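Local coordinates for protein putative transcriptional regulator (Bacillus cytotoxicus NVH 391-98, PDB 3K4H) that probably regulates transcription as a LacI-family regulator, its periplasmic-binding-protein-like core holding a glucose-containing glycan between two lobes, at residues 9-14 with 257-262; 59-64 with 86-91; 132-137 with 151-156; 206-211 with 216-221. All coordinates share one frame; numbering follows the deposited sequence.

Strand 10-14 opens the chain's first lobe and meets helix 247-264 only near the C terminus, so contact 1 closes a loop of 242 residues that holds the other three contacts. Contact 2 comes first within it, joining helices 54-66 and 83-90 of the same lobe; it touches contact 1, because V61 and M64 lie against strand 10-14. In the other lobe, contact 3 lays strand 134-138 on helix 144-159, and contact 4 folds the loop after helix 201-213 back on that helix. These two touch through I137 and V207. Contacts 2, 3 and 4 follow in series without crossing, and contact 1 alone spans both lobes in sequence.

Contact 1: residues 9-14 with 257-262; sequences KTLGLV and ALVDKV
L11 gives nearly all of the strand's share of this contact, reaching from strand 10-14 across to two neighbouring residues of helix 247-264, L258 and V259. The two leucines point at one another tip to tip, with L11 CD2 3.8 Å from L258 CD2. The other branch of L11 reaches V259 as well, whose side chain runs roughly at right angles to it: L11 CD1 stands 3.9 Å from V259 CG2. One forked side chain thus spreads over two consecutive helix positions, a task for which leucine is well shaped. L258 helps by extending away from its own helix, CG anti to its backbone N (chi1 176°), which carries CD2 forward to the strand. V259, branched at CB and shorter, offers CG2 closer to its own backbone.

Around this meeting point L11 also rests on Y44 and L46, and L258 on I74 of strand 72-75, so the helix covers more than one strand of the parallel sheet. At the helix surface K261 NZ is hydrogen-bonded to T109 OG1, while D260 turns to K256 of the second subunit in a long, weak ion pair.

No hydrogen bond joins the two segments, whose touching residues are all buried. Their attachment therefore rests on dispersion forces and the exclusion of water, an apolar packing without directional bonds.

Contact 2: residues 59-64 with 86-91; sequences NGVVKM and QYLHEQ
V62 sets one methyl group squarely on the ring of Y87. Its CG2 lies 3.8 Å from the ring centroid and only 13° off the ring normal, a CH-pi contact over the middle of the face. A chi1 of 175° stretches the tyrosine side chain out from its helix to this position, and the two side chains cross at about a right angle. The opposite face is covered from within the same segment: Q91 CG sits 3.4 Å above the plane, offset toward the rim, so the ring is held between a valine methyl and the aliphatic part of a glutamine. Next to this, V61 CG1 meets L88 CD2 at 3.8 Å, and the same methyl comes obliquely to the ring at Y87 CD1, 4.3 Å away.

Farther out, V65 touches both Y87 and L88, and Y87 also touches Q66. V61, M64 and L88 all rest on I73 of strand 72-75, which positions the buried half of the contact. Valine and leucine suit this sheet-facing side; tyrosine, with a broad ring and a polar end, suits the partly exposed outer side.

The short helical segments run nearly parallel, at 18°, with their axes 11.1 Å apart, a spacing bridged by the large Y87 ring. Helix 54-66, strand 72-75 and helix 83-90 follow in sequence, and the two helices pack side by side on one face of a parallel sheet, as in the Rossmann-like lobes of the periplasmic-binding-protein fold.

Contact 3: residues 132-137 with 151-156; sequences KQIAFI and AGMSDA
M153, modelled as selenomethionine, sends its side chain from helix 144-159 onto strand 134-138 and lodges between I134 and F136. These two residues both point to the helix, because alternate positions of a strand share a face; A135 between them points away. The selenium lies 3.8 Å from F136 CB and approaches the phenyl ring at its edge, near the ring plane and not over a face. On the other flank I134 CG2 is 4.2 Å from M153 SE. Beyond the selenium, the terminal methyl CE reaches the backbone, 3.4 Å from I134 O.

The conformations explain this fit. The strand backbone points F136 CB at M153, and a chi1 of 163° swings the ring on past, where the selenium meets its edge. The M153 chain bends at chi2, which brings SE and CE in to the strand. L164 and M197 also touch M153.

Strand and helix run nearly antiparallel, at 168°, as the first two elements of the beta-alpha-beta unit completed by strand 169-171. On the helix's outer side D155 bonds to Y116 and forms a salt bridge with R120 of the second subunit.

With no hydrogen bond between the segments, cohesion comes from apolar packing of a methionine's thioether end, with sulfur in the natural residue, and its methyl; an unbranched, flexible side chain can follow the uneven surface between an isoleucine and a phenylalanine.

Contact 4: residues 206-211 with 216-221; sequences GVLSAL and FVVPKD
The ring of F216 meets L211 at its edge: L211 O lies in the ring plane, 3.4 Å from F216 CD2, and D221 CB also stands at the edge in plane. Having CG beside the backbone N (chi1 -65°) brings the ring to the very oxygen that F216 N uses. F216 N donates to L211 O over 2.9 Å, somewhat bent at 138°, with the donor tilted 16° from the carbonyl plane. One carbonyl near the C-terminal end of helix 201-213 thus receives the returning chain.

The segment 216-221 belongs to the loop from that helix to strand 223-227, a helix-to-strand connection of an alpha/beta (Rossmann-like) lobe. V218 points to the helix and makes much of the apolar contact: its CG2 meets L208 CD2 at 3.7 Å and L211 CD2 at 4.0 Å, each leucine crossing the valine at about a right angle. Small and branched at CB, the valine fits between these longer chains, and it also rests on I224 of the strand.

D221 braces the loop from within: its OD2 accepts from V217 N at 2.7 Å, on the anti side of the carboxylate, while D221 N returns a bond to V217 O. The cis peptide before P219 probably helps the chain turn tightly enough for this pairing. F216 also touches M187 of helix 176-187.

Contact 1: residues 9-14 with 257-262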
loop_
_atom_site.group_PDB
_atom_site.type_symbol
_atom_site.label_atom_id
_atom_site.label_comp_id
_atom_site.label_asym_id
_atom_site.label_seq_id
_atom_site.Cartn_x
_atom_site.Cartn_y
_atom_site.Cartn_z
ATOM N N LYS A 9 -14.736 8.595 26.763
ATOM C CA LYS A 9 -13.983 7.954 25.755
ATOM C C LYS A 9 -14.337 6.526 25.701
ATOM O O LYS A 9 -13.957 5.750 26.526
ATOM C CB LYS A 9 -12.553 8.033 26.166
ATOM C CG LYS A 9 -12.368 8.696 27.448
ATOM C CD LYS A 9 -11.312 9.699 27.311
ATOM C CE LYS A 9 -10.048 9.171 27.864
ATOM N NZ LYS A 9 -8.869 9.953 27.507
ATOM N N THR A 10 -14.993 6.171 24.632
ATOM C CA THR A 10 -15.318 4.832 24.392
ATOM C C THR A 10 -15.223 4.832 22.935
ATOM O O THR A 10 -15.491 5.811 22.336
ATOM C CB THR A 10 -16.694 4.581 24.851
ATOM O OG1 THR A 10 -16.816 5.104 26.159
ATOM C CG2 THR A 10 -16.933 3.173 24.945
ATOM N N LEU A 11 -14.883 3.706 22.360
ATOM C CA LEU A 11 -14.786 3.588 20.943
ATOM C C LEU A 11 -15.772 2.576 20.548
ATOM O O LEU A 11 -15.982 1.637 21.224
ATOM C CB LEU A 11 -13.425 3.106 20.565
ATOM C CG LEU A 11 -12.445 4.131 21.040
ATOM C CD1 LEU A 11 -11.100 3.811 20.586
ATOM C CD2 LEU A 11 -12.891 5.398 20.483
ATOM N N GLY A 12 -16.399 2.802 19.435
ATOM C CA GLY A 12 -17.391 1.900 18.930
ATOM C C GLY A 12 -16.817 0.981 17.892
ATOM O O GLY A 12 -15.954 1.364 17.087
ATOM N N LEU A 13 -17.311 -0.249 17.909
ATOM C CA LEU A 13 -16.874 -1.226 16.953
ATOM C C LEU A 13 -18.069 -1.622 16.142
ATOM O O LEU A 13 -19.145 -1.850 16.701
ATOM C CB LEU A 13 -16.292 -2.434 17.666
ATOM C CG LEU A 13 -15.252 -2.200 18.744
ATOM C CD1 LEU A 13 -14.835 -3.538 19.315
ATOM C CD2 LEU A 13 -14.026 -1.410 18.240
ATOM N N VAL A 14 -17.892 -1.699 14.830
ATOM C CA VAL A 14 -18.959 -2.147 13.971
ATOM C C VAL A 14 -18.512 -3.347 13.163
ATOM O O VAL A 14 -17.483 -3.321 12.479
ATOM C CB VAL A 14 -19.473 -1.020 13.061
ATOM C CG1 VAL A 14 -20.602 -1.503 12.189
ATOM C CG2 VAL A 14 -19.942 0.145 13.888
ATOM N N ALA A 257 -5.023 5.114 15.239
ATOM C CA ALA A 257 -5.388 6.097 14.223
ATOM C C ALA A 257 -6.678 6.825 14.595
ATOM O O ALA A 257 -6.792 8.015 14.359
ATOM C CB ALA A 257 -5.507 5.445 12.841
ATOM N N LEU A 258 -7.634 6.109 15.182
ATOM C CA LEU A 258 -8.932 6.693 15.516
ATOM C C LEU A 258 -8.818 7.685 16.660
ATOM O O LEU A 258 -9.368 8.774 16.587
ATOM C CB LEU A 258 -9.954 5.614 15.855
ATOM C CG LEU A 258 -11.321 6.111 16.322
ATOM C CD1 LEU A 258 -11.997 7.017 15.273
ATOM C CD2 LEU A 258 -12.234 4.960 16.732
ATOM N N VAL A 259 -8.102 7.302 17.712
ATOM C CA VAL A 259 -7.957 8.144 18.888
ATOM C C VAL A 259 -7.235 9.421 18.490
ATOM O O VAL A 259 -7.576 10.513 18.941
ATOM C CB VAL A 259 -7.224 7.392 20.032
ATOM C CG1 VAL A 259 -6.772 8.318 21.132
ATOM C CG2 VAL A 259 -8.146 6.346 20.622
ATOM N N ASP A 260 -6.254 9.289 17.611
ATOM C CA ASP A 260 -5.537 10.455 17.115
ATOM C C ASP A 260 -6.554 11.365 16.422
ATOM O O ASP A 260 -6.675 12.539 16.744
ATOM C CB ASP A 260 -4.414 10.021 16.178
ATOM C CG ASP A 260 -3.667 11.180 15.587
ATOM O OD1 ASP A 260 -3.131 12.039 16.335
ATOM O OD2 ASP A 260 -3.610 11.228 14.348
ATOM N N LYS A 261 -7.329 10.785 15.517
ATOM C CA LYS A 261 -8.384 11.501 14.810
ATOM C C LYS A 261 -9.360 12.159 15.772
ATOM O O LYS A 261 -9.798 13.278 15.529
ATOM C CB LYS A 261 -9.128 10.538 13.899
ATOM C CG LYS A 261 -10.094 11.194 12.937
ATOM C CD LYS A 261 -10.311 10.307 11.701
ATOM C CE LYS A 261 -11.292 10.954 10.761
ATOM N NZ LYS A 261 -10.843 10.797 9.366
ATOM N N VAL A 262 -9.711 11.444 16.811
ATOM C CA VAL A 262 -10.614 12.001 17.760
ATOM C C VAL A 262 -10.020 13.039 18.618
ATOM O O VAL A 262 -10.571 14.086 18.780
ATOM C CB VAL A 262 -11.058 10.942 18.691
ATOM C CG1 VAL A 262 -11.708 11.530 19.800
ATOM C CG2 VAL A 262 -11.972 10.066 18.030
#

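Contact 2: residues 59-64 with 86-91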
loop_
_atom_site.group_PDB
_atom_site.type_symbol
_atom_site.label_atom_id
_atom_site.label_comp_id
_atom_site.label_asym_id
_atom_site.label_seq_id
_atom_site.Cartn_x
_atom_site.Cartn_y
_atom_site.Cartn_z
ATOM N N ASN A 59 -29.244 0.909 12.858
ATOM C CA ASN A 59 -29.804 1.469 14.072
ATOM C C ASN A 59 -28.751 1.488 15.183
ATOM O O ASN A 59 -28.587 2.509 15.887
ATOM C CB ASN A 59 -31.084 0.747 14.491
ATOM C CG ASN A 59 -32.071 0.571 13.329
ATOM O OD1 ASN A 59 -31.779 0.962 12.195
ATOM N ND2 ASN A 59 -33.245 -0.020 13.609
ATOM N N GLY A 60 -27.998 0.396 15.296
ATOM C CA GLY A 60 -26.984 0.309 16.309
ATOM C C GLY A 60 -26.039 1.510 16.281
ATOM O O GLY A 60 -25.801 2.154 17.324
ATOM N N VAL A 61 -25.506 1.799 15.090
ATOM C CA VAL A 61 -24.507 2.846 14.917
ATOM C C VAL A 61 -25.126 4.214 15.147
ATOM O O VAL A 61 -24.515 5.112 15.737
ATOM C CB VAL A 61 -23.878 2.796 13.514
ATOM C CG1 VAL A 61 -23.273 4.145 13.134
ATOM C CG2 VAL A 61 -22.826 1.666 13.411
ATOM N N VAL A 62 -26.355 4.355 14.680
ATOM C CA VAL A 62 -27.110 5.589 14.818
ATOM C C VAL A 62 -27.342 5.944 16.290
ATOM O O VAL A 62 -27.147 7.082 16.677
ATOM C CB VAL A 62 -28.410 5.491 13.972
ATOM C CG1 VAL A 62 -29.458 6.428 14.441
ATOM C CG2 VAL A 62 -28.077 5.766 12.517
ATOM N N LYS A 63 -27.710 4.965 17.116
ATOM C CA LYS A 63 -27.903 5.224 18.548
ATOM C C LYS A 63 -26.569 5.595 19.217
ATOM O O LYS A 63 -26.516 6.470 20.078
ATOM C CB LYS A 63 -28.587 4.039 19.254
ATOM C CG LYS A 63 -29.861 3.510 18.551
ATOM C CD LYS A 63 -30.887 2.812 19.494
ATOM C CE LYS A 63 -30.235 2.131 20.731
ATOM N NZ LYS A 63 -31.169 2.096 21.931
HETATM N N MSE A 64 -25.500 4.929 18.796
HETATM C CA MSE A 64 -24.147 5.272 19.192
HETATM C C MSE A 64 -23.866 6.751 19.010
HETATM O O MSE A 64 -23.418 7.423 19.939
HETATM C CB MSE A 64 -23.128 4.489 18.370
HETATM C CG MSE A 64 -22.994 3.031 18.725
HETATM SE SE MSE A 64 -21.493 2.178 17.802
HETATM C CE MSE A 64 -20.115 3.401 18.330
ATOM N N GLN A 86 -21.834 6.296 4.764
ATOM C CA GLN A 86 -22.580 7.477 4.290
ATOM C C GLN A 86 -23.072 8.254 5.495
ATOM O O GLN A 86 -23.011 9.479 5.510
ATOM C CB GLN A 86 -23.771 7.143 3.357
ATOM C CG GLN A 86 -23.571 7.396 1.833
ATOM C CD GLN A 86 -22.999 8.802 1.453
ATOM O OE1 GLN A 86 -21.860 8.908 0.958
ATOM N NE2 GLN A 86 -23.792 9.867 1.668
ATOM N N TYR A 87 -23.523 7.536 6.515
ATOM C CA TYR A 87 -24.083 8.167 7.678
ATOM C C TYR A 87 -23.026 8.927 8.436
ATOM O O TYR A 87 -23.208 10.116 8.734
ATOM C CB TYR A 87 -24.761 7.155 8.603
ATOM C CG TYR A 87 -25.246 7.787 9.890
ATOM C CD1 TYR A 87 -24.499 7.681 11.064
ATOM C CD2 TYR A 87 -26.434 8.534 9.926
ATOM C CE1 TYR A 87 -24.935 8.291 12.250
ATOM C CE2 TYR A 87 -26.877 9.140 11.101
ATOM C CZ TYR A 87 -26.126 9.014 12.261
ATOM O OH TYR A 87 -26.541 9.607 13.436
ATOM N N LEU A 88 -21.933 8.244 8.755
ATOM C CA LEU A 88 -20.897 8.825 9.584
ATOM C C LEU A 88 -20.245 9.982 8.860
ATOM O O LEU A 88 -19.912 10.990 9.481
ATOM C CB LEU A 88 -19.852 7.783 9.988
ATOM C CG LEU A 88 -20.268 6.583 10.849
ATOM C CD1 LEU A 88 -19.062 5.725 11.117
ATOM C CD2 LEU A 88 -20.906 7.019 12.166
ATOM N N HIS A 89 -20.075 9.847 7.547
ATOM C CA HIS A 89 -19.474 10.923 6.760
ATOM C C HIS A 89 -20.328 12.181 6.770
ATOM O O HIS A 89 -19.819 13.273 6.993
ATOM C CB HIS A 89 -19.180 10.496 5.325
ATOM C CG HIS A 89 -18.712 11.621 4.456
ATOM N ND1 HIS A 89 -17.457 12.183 4.578
ATOM C CD2 HIS A 89 -19.336 12.300 3.459
ATOM C CE1 HIS A 89 -17.329 13.159 3.692
ATOM N NE2 HIS A 89 -18.452 13.245 2.995
ATOM N N GLU A 90 -21.627 12.016 6.549
ATOM C CA GLU A 90 -22.594 13.115 6.659
ATOM C C GLU A 90 -22.749 13.766 8.055
ATOM O O GLU A 90 -22.994 14.957 8.151
ATOM C CB GLU A 90 -23.956 12.642 6.164
ATOM C CG GLU A 90 -24.033 12.458 4.665
ATOM C CD GLU A 90 -23.882 13.760 3.921
ATOM O OE1 GLU A 90 -23.005 13.832 3.027
ATOM O OE2 GLU A 90 -24.629 14.715 4.244
ATOM N N GLN A 91 -22.637 12.992 9.133
ATOM C CA GLN A 91 -22.809 13.560 10.462
ATOM C C GLN A 91 -21.476 14.114 10.945
ATOM O O GLN A 91 -21.358 14.606 12.075
ATOM C CB GLN A 91 -23.405 12.548 11.453
ATOM C CG GLN A 91 -24.845 12.041 11.159
ATOM C CD GLN A 91 -25.843 13.128 10.713
ATOM O OE1 GLN A 91 -26.647 13.639 11.503
ATOM N NE2 GLN A 91 -25.802 13.465 9.433
#

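Contact 3: residues 132-137 with 151-156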
loop_
_atom_site.group_PDB
_atom_site.type_symbol
_atom_site.label_atom_id
_atom_site.label_comp_id
_atom_site.label_asym_id
_atom_site.label_seq_id
_atom_site.Cartn_x
_atom_site.Cartn_y
_atom_site.Cartn_z
ATOM N N LYS A 132 -1.406 -24.285 -13.424
ATOM C CA LYS A 132 -1.908 -23.455 -14.523
ATOM C C LYS A 132 -3.428 -23.318 -14.456
ATOM O O LYS A 132 -4.028 -22.556 -15.226
ATOM C CB LYS A 132 -1.515 -24.059 -15.860
ATOM C CG LYS A 132 -0.062 -23.881 -16.218
ATOM C CD LYS A 132 0.429 -25.012 -17.124
ATOM C CE LYS A 132 1.751 -24.649 -17.806
ATOM N NZ LYS A 132 2.757 -24.070 -16.844
ATOM N N GLN A 133 -4.041 -24.089 -13.556
ATOM C CA GLN A 133 -5.485 -24.102 -13.380
ATOM C C GLN A 133 -5.713 -23.867 -11.889
ATOM O O GLN A 133 -5.684 -24.792 -11.055
ATOM C CB GLN A 133 -6.112 -25.405 -13.903
ATOM C CG GLN A 133 -5.331 -26.061 -15.040
ATOM C CD GLN A 133 -6.135 -27.074 -15.852
ATOM O OE1 GLN A 133 -6.248 -26.948 -17.078
ATOM N NE2 GLN A 133 -6.685 -28.086 -15.182
ATOM N N ILE A 134 -5.894 -22.589 -11.572
ATOM C CA ILE A 134 -5.880 -22.080 -10.208
ATOM C C ILE A 134 -7.227 -21.411 -9.951
ATOM O O ILE A 134 -7.663 -20.584 -10.744
ATOM C CB ILE A 134 -4.724 -21.080 -10.050
ATOM C CG1 ILE A 134 -3.389 -21.759 -10.406
ATOM C CG2 ILE A 134 -4.699 -20.465 -8.656
ATOM C CD1 ILE A 134 -2.278 -20.803 -10.791
ATOM N N ALA A 135 -7.892 -21.813 -8.871
ATOM C CA ALA A 135 -9.196 -21.298 -8.482
ATOM C C ALA A 135 -9.116 -20.438 -7.230
ATOM O O ALA A 135 -8.183 -20.563 -6.418
ATOM C CB ALA A 135 -10.177 -22.439 -8.237
ATOM N N PHE A 136 -10.139 -19.594 -7.079
ATOM C CA PHE A 136 -10.216 -18.575 -6.052
ATOM C C PHE A 136 -11.530 -18.820 -5.381
ATOM O O PHE A 136 -12.538 -19.059 -6.062
ATOM C CB PHE A 136 -10.224 -17.218 -6.746
ATOM C CG PHE A 136 -10.694 -16.091 -5.897
ATOM C CD1 PHE A 136 -9.774 -15.263 -5.261
ATOM C CD2 PHE A 136 -12.050 -15.833 -5.754
ATOM C CE1 PHE A 136 -10.203 -14.209 -4.464
ATOM C CE2 PHE A 136 -12.508 -14.789 -4.957
ATOM C CZ PHE A 136 -11.594 -13.967 -4.309
ATOM N N ILE A 137 -11.530 -18.801 -4.055
ATOM C CA ILE A 137 -12.753 -18.917 -3.287
ATOM C C ILE A 137 -12.764 -17.827 -2.242
ATOM O O ILE A 137 -11.881 -17.783 -1.388
ATOM C CB ILE A 137 -12.847 -20.214 -2.522
ATOM C CG1 ILE A 137 -12.537 -21.427 -3.414
ATOM C CG2 ILE A 137 -14.217 -20.327 -1.836
ATOM C CD1 ILE A 137 -12.511 -22.744 -2.608
ATOM N N ALA A 151 -8.444 -9.474 -7.421
ATOM C CA ALA A 151 -7.792 -8.652 -8.448
ATOM C C ALA A 151 -6.325 -9.024 -8.620
ATOM O O ALA A 151 -5.864 -9.175 -9.726
ATOM C CB ALA A 151 -7.951 -7.178 -8.127
ATOM N N GLY A 152 -5.615 -9.185 -7.509
ATOM C CA GLY A 152 -4.204 -9.567 -7.505
ATOM C C GLY A 152 -3.911 -10.936 -8.082
ATOM O O GLY A 152 -2.936 -11.102 -8.793
HETATM N N MSE A 153 -4.738 -11.930 -7.781
HETATM C CA MSE A 153 -4.484 -13.261 -8.316
HETATM C C MSE A 153 -4.815 -13.290 -9.826
HETATM O O MSE A 153 -4.097 -13.907 -10.644
HETATM C CB MSE A 153 -5.275 -14.321 -7.548
HETATM C CG MSE A 153 -6.385 -14.969 -8.351
HETATM SE SE MSE A 153 -6.655 -16.835 -7.854
HETATM C CE MSE A 153 -7.620 -17.403 -9.450
ATOM N N SER A 154 -5.906 -12.603 -10.164
ATOM C CA SER A 154 -6.380 -12.459 -11.516
ATOM C C SER A 154 -5.310 -11.830 -12.426
ATOM O O SER A 154 -4.996 -12.388 -13.489
ATOM C CB SER A 154 -7.688 -11.661 -11.506
ATOM O OG SER A 154 -8.068 -11.255 -12.808
ATOM N N ASP A 155 -4.748 -10.692 -12.013
ATOM C CA ASP A 155 -3.696 -10.023 -12.780
ATOM C C ASP A 155 -2.480 -10.912 -12.916
ATOM O O ASP A 155 -1.888 -11.003 -13.990
ATOM C CB ASP A 155 -3.281 -8.686 -12.143
ATOM C CG ASP A 155 -4.281 -7.562 -12.408
ATOM O OD1 ASP A 155 -5.117 -7.672 -13.333
ATOM O OD2 ASP A 155 -4.236 -6.557 -11.675
ATOM N N ALA A 156 -2.113 -11.569 -11.820
ATOM C CA ALA A 156 -0.961 -12.467 -11.811
ATOM C C ALA A 156 -1.119 -13.550 -12.881
ATOM O O ALA A 156 -0.154 -13.875 -13.600
ATOM C CB ALA A 156 -0.738 -13.068 -10.427
#

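Contact 4: residues 206-211 with 216-221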
loop_
_atom_site.group_PDB
_atom_site.type_symbol
_atom_site.label_atom_id
_atom_site.label_comp_id
_atom_site.label_asym_id
_atom_site.label_seq_id
_atom_site.Cartn_x
_atom_site.Cartn_y
_atom_site.Cartn_z
ATOM N N GLY A 206 -12.298 -25.851 5.498
ATOM C CA GLY A 206 -13.411 -26.567 4.943
ATOM C C GLY A 206 -13.042 -27.195 3.622
ATOM O O GLY A 206 -13.500 -28.284 3.304
ATOM N N VAL A 207 -12.227 -26.504 2.842
ATOM C CA VAL A 207 -11.825 -26.993 1.547
ATOM C C VAL A 207 -11.104 -28.310 1.822
ATOM O O VAL A 207 -11.493 -29.356 1.288
ATOM C CB VAL A 207 -10.968 -25.925 0.774
ATOM C CG1 VAL A 207 -10.120 -26.538 -0.328
ATOM C CG2 VAL A 207 -11.877 -24.845 0.155
ATOM N N LEU A 208 -10.108 -28.265 2.714
ATOM C CA LEU A 208 -9.372 -29.442 3.167
ATOM C C LEU A 208 -10.230 -30.628 3.566
ATOM O O LEU A 208 -9.984 -31.735 3.138
ATOM C CB LEU A 208 -8.538 -29.091 4.370
ATOM C CG LEU A 208 -7.047 -28.975 4.249
ATOM C CD1 LEU A 208 -6.562 -28.741 5.649
ATOM C CD2 LEU A 208 -6.479 -30.311 3.712
ATOM N N SER A 209 -11.212 -30.437 4.422
ATOM C CA SER A 209 -11.966 -31.587 4.852
ATOM C C SER A 209 -12.753 -32.133 3.676
ATOM O O SER A 209 -12.900 -33.338 3.534
ATOM C CB SER A 209 -12.908 -31.255 6.018
ATOM O OG SER A 209 -12.567 -30.009 6.589
ATOM N N ALA A 210 -13.240 -31.248 2.822
ATOM C CA ALA A 210 -14.134 -31.660 1.763
ATOM C C ALA A 210 -13.348 -32.447 0.733
ATOM O O ALA A 210 -13.806 -33.457 0.211
ATOM C CB ALA A 210 -14.788 -30.449 1.132
ATOM N N LEU A 211 -12.141 -31.973 0.471
ATOM C CA LEU A 211 -11.256 -32.583 -0.482
ATOM C C LEU A 211 -10.862 -33.971 0.036
ATOM O O LEU A 211 -10.663 -34.921 -0.740
ATOM C CB LEU A 211 -10.051 -31.675 -0.653
ATOM C CG LEU A 211 -9.596 -31.192 -2.035
ATOM C CD1 LEU A 211 -10.692 -30.976 -3.009
ATOM C CD2 LEU A 211 -8.832 -29.906 -1.870
ATOM N N PHE A 216 -9.331 -37.158 -2.008
ATOM C CA PHE A 216 -8.139 -36.474 -2.506
ATOM C C PHE A 216 -7.113 -36.315 -1.397
ATOM O O PHE A 216 -7.400 -36.478 -0.206
ATOM C CB PHE A 216 -8.471 -35.099 -3.076
ATOM C CG PHE A 216 -9.337 -35.135 -4.280
ATOM C CD1 PHE A 216 -8.780 -35.190 -5.534
ATOM C CD2 PHE A 216 -10.716 -35.113 -4.156
ATOM C CE1 PHE A 216 -9.610 -35.223 -6.664
ATOM C CE2 PHE A 216 -11.538 -35.154 -5.257
ATOM C CZ PHE A 216 -11.006 -35.202 -6.505
ATOM N N VAL A 217 -5.902 -35.981 -1.795
ATOM C CA VAL A 217 -4.868 -35.774 -0.817
ATOM C C VAL A 217 -4.290 -34.418 -1.049
ATOM O O VAL A 217 -3.895 -34.080 -2.166
ATOM C CB VAL A 217 -3.777 -36.887 -0.840
ATOM C CG1 VAL A 217 -2.571 -36.485 -0.032
ATOM C CG2 VAL A 217 -4.344 -38.165 -0.263
ATOM N N VAL A 218 -4.248 -33.637 0.017
ATOM C CA VAL A 218 -3.530 -32.376 -0.028
ATOM C C VAL A 218 -2.137 -32.625 0.540
ATOM O O VAL A 218 -2.015 -33.207 1.618
ATOM C CB VAL A 218 -4.277 -31.247 0.726
ATOM C CG1 VAL A 218 -3.539 -29.937 0.591
ATOM C CG2 VAL A 218 -5.670 -31.102 0.198
ATOM N N PRO A 219 -1.085 -32.194 -0.184
ATOM C CA PRO A 219 -1.151 -31.429 -1.421
ATOM C C PRO A 219 -0.779 -32.148 -2.702
ATOM O O PRO A 219 -0.488 -31.475 -3.711
ATOM C CB PRO A 219 -0.092 -30.390 -1.189
ATOM C CG PRO A 219 0.958 -31.140 -0.497
ATOM C CD PRO A 219 0.267 -32.139 0.390
ATOM N N LYS A 220 -0.763 -33.479 -2.692
ATOM C CA LYS A 220 -0.368 -34.190 -3.898
ATOM C C LYS A 220 -1.360 -33.923 -5.033
ATOM O O LYS A 220 -0.946 -33.635 -6.154
ATOM C CB LYS A 220 -0.149 -35.688 -3.661
ATOM C CG LYS A 220 -1.365 -36.468 -3.224
ATOM C CD LYS A 220 -1.242 -37.988 -3.505
ATOM C CE LYS A 220 -0.187 -38.703 -2.639
ATOM N NZ LYS A 220 -0.507 -40.142 -2.414
ATOM N N ASP A 221 -2.656 -33.991 -4.734
ATOM C CA ASP A 221 -3.678 -33.806 -5.754
ATOM C C ASP A 221 -4.057 -32.328 -5.954
ATOM O O ASP A 221 -4.298 -31.878 -7.085
ATOM C CB ASP A 221 -4.927 -34.625 -5.412
ATOM C CG ASP A 221 -4.647 -36.118 -5.280
ATOM O OD1 ASP A 221 -3.996 -36.693 -6.166
ATOM O OD2 ASP A 221 -5.109 -36.728 -4.296
#